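Long-range contact in peptidase S8 and S53, subtilisin, kexin, sedolisin (Mycobacterium smegmatis, PDB 4KG7), which is a mycosin serine protease of the subtilase family, probably cleaving peptide bonds as part of the mycobacterial ESX-3 type VII secretion system: residues L51-S56 and V368-A373. Numbering follows the deposited sequence.
Sequences LALNLS and VDPVAA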
loop_
_atom_site.group_PDB
_atom_site.type_symbol
_atom_site.label_atom_id
_atom_site.label_comp_id
_atom_site.label_asym_id
_atom_site.label_seq_id
_atom_site.Cartn_x
_atom_site.Cartn_y
_atom_site.Cartn_z
ATOM N N LEU A 51 7.858 -17.384 4.410
ATOM C CA LEU A 51 8.696 -17.992 5.442
ATOM C C LEU A 51 9.412 -16.918 6.271
ATOM O O LEU A 51 9.511 -17.025 7.523
ATOM C CB LEU A 51 9.680 -18.996 4.825
ATOM C CG LEU A 51 9.030 -20.169 4.069
ATOM C CD1 LEU A 51 10.097 -20.964 3.340
ATOM C CD2 LEU A 51 8.239 -21.086 4.973
ATOM N N ALA A 52 9.828 -15.843 5.603
ATOM C CA ALA A 52 10.427 -14.699 6.290
ATOM C C ALA A 52 9.494 -14.097 7.361
ATOM O O ALA A 52 9.946 -13.593 8.396
ATOM C CB ALA A 52 10.782 -13.641 5.268
ATOM N N LEU A 53 8.198 -14.133 7.083
ATOM C CA LEU A 53 7.185 -13.554 7.959
ATOM C C LEU A 53 6.629 -14.538 8.976
ATOM O O LEU A 53 5.854 -14.145 9.847
ATOM C CB LEU A 53 6.032 -13.036 7.104
ATOM C CG LEU A 53 6.384 -11.818 6.229
ATOM C CD1 LEU A 53 5.283 -11.650 5.188
ATOM C CD2 LEU A 53 6.564 -10.577 7.085
ATOM N N ASN A 54 6.993 -15.813 8.844
ATOM C CA ASN A 54 6.401 -16.893 9.650
ATOM C C ASN A 54 4.884 -16.771 9.737
ATOM O O ASN A 54 4.305 -16.726 10.830
ATOM C CB ASN A 54 7.039 -16.965 11.045
ATOM C CG ASN A 54 6.600 -18.200 11.840
ATOM O OD1 ASN A 54 6.068 -19.156 11.292
ATOM N ND2 ASN A 54 6.854 -18.181 13.130
ATOM N N LEU A 55 4.234 -16.740 8.576
ATOM C CA LEU A 55 2.775 -16.684 8.576
ATOM C C LEU A 55 2.144 -17.926 9.187
ATOM O O LEU A 55 1.105 -17.818 9.793
ATOM C CB LEU A 55 2.202 -16.458 7.183
ATOM C CG LEU A 55 2.636 -15.169 6.458
ATOM C CD1 LEU A 55 1.980 -15.057 5.085
ATOM C CD2 LEU A 55 2.384 -13.949 7.317
ATOM N N SER A 56 2.763 -19.104 9.038
ATOM C CA SER A 56 2.275 -20.306 9.744
ATOM C C SER A 56 2.114 -20.097 11.240
ATOM O O SER A 56 1.089 -20.423 11.835
ATOM C CB SER A 56 3.234 -21.469 9.498
ATOM O OG SER A 56 3.137 -21.831 8.177
ATOM N N VAL A 368 8.593 -6.228 9.500
ATOM C CA VAL A 368 7.483 -6.576 10.375
ATOM C C VAL A 368 7.640 -8.005 10.851
ATOM O O VAL A 368 8.132 -8.886 10.115
ATOM C CB VAL A 368 6.140 -6.361 9.626
ATOM C CG1 VAL A 368 5.962 -7.313 8.446
ATOM C CG2 VAL A 368 4.940 -6.393 10.553
ATOM N N ASP A 369 7.219 -8.244 12.090
ATOM C CA ASP A 369 7.358 -9.557 12.714
ATOM C C ASP A 369 5.989 -9.942 13.256
ATOM O O ASP A 369 5.653 -9.599 14.397
ATOM C CB ASP A 369 8.418 -9.539 13.814
ATOM C CG ASP A 369 8.701 -10.913 14.396
ATOM O OD1 ASP A 369 7.806 -11.800 14.380
ATOM O OD2 ASP A 369 9.819 -11.087 14.945
ATOM N N PRO A 370 5.184 -10.637 12.429
ATOM C CA PRO A 370 3.811 -10.900 12.803
ATOM C C PRO A 370 3.626 -11.647 14.122
ATOM O O PRO A 370 2.791 -11.259 14.927
ATOM C CB PRO A 370 3.278 -11.724 11.625
ATOM C CG PRO A 370 4.083 -11.275 10.491
ATOM C CD PRO A 370 5.443 -10.995 11.019
ATOM N N VAL A 371 4.408 -12.693 14.374
ATOM C CA VAL A 371 4.235 -13.461 15.609
ATOM C C VAL A 371 4.578 -12.603 16.830
ATOM O O VAL A 371 3.878 -12.618 17.845
ATOM C CB VAL A 371 5.021 -14.780 15.581
ATOM C CG1 VAL A 371 5.057 -15.399 16.954
ATOM C CG2 VAL A 371 4.422 -15.732 14.552
ATOM N N ALA A 372 5.644 -11.822 16.716
ATOM C CA ALA A 372 6.023 -10.921 17.814
ATOM C C ALA A 372 4.914 -9.897 18.061
ATOM O O ALA A 372 4.563 -9.604 19.205
ATOM C CB ALA A 372 7.323 -10.228 17.503
ATOM N N ALA A 373 4.350 -9.353 16.981
ATOM C CA ALA A 373 3.264 -8.373 17.114
ATOM C C ALA A 373 2.027 -8.974 17.768
ATOM O O ALA A 373 1.304 -8.308 18.532
ATOM C CB ALA A 373 2.923 -7.769 15.761
HETATM O O HOH W 1 9.498 -11.273 10.462
HETATM O O HOH W 2 6.472 -13.789 12.668
#
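Leu53 packs tightly against Val368 and Pro370, its CD2 methyl lying 3.6 Å from Val368 CG1, where the two side chains meet at a slant. The same methyl sits 4.1 Å from Pro370 CD. CG of Leu53 is anti to its own carbonyl carbon (chi1 -68°), and from there the CD2 branch extends to the other segment. The proline ring lies close to the backbone as well, with CG and CD each 3.4 Å from Leu53 O, while Leu55 CD2 adds only a marginal touch on Pro370 CG. Tyr324 and Val328 of helix 318-335, with Pro286 and Ile283 of strand 281-286, close the greasy side. Toward solvent the fit is looser: Val371 CG2 brushes the amide ND2 of Asn54 at 3.7 Å, and the polar end of that asparagine turns back to the helix it caps, OD1 accepting from Gly57 N. Two waters bridge the segments. One molecule donates to both Ala52 O and Val368 O; a second donates to Leu53 O and to Asp369 OD1 and accepts from Val371 N at 2.9 Å. Asp369 OD1 thus has two donors, the other being Ala372 N, which approaches from above the carboxylate plane along a nearly straight bond (166°). Asn54 serves two helices, ending helix 48-53 in a Schellman motif with positive phi and N-capping helix 55-59. Away from the predicted charge-relay residues, this helix-to-helix turn meets the Asp N-cap of helix 370-375, joining early and C-terminal parts of the subtilisin fold beside edge strand 281-286 of its parallel sheet.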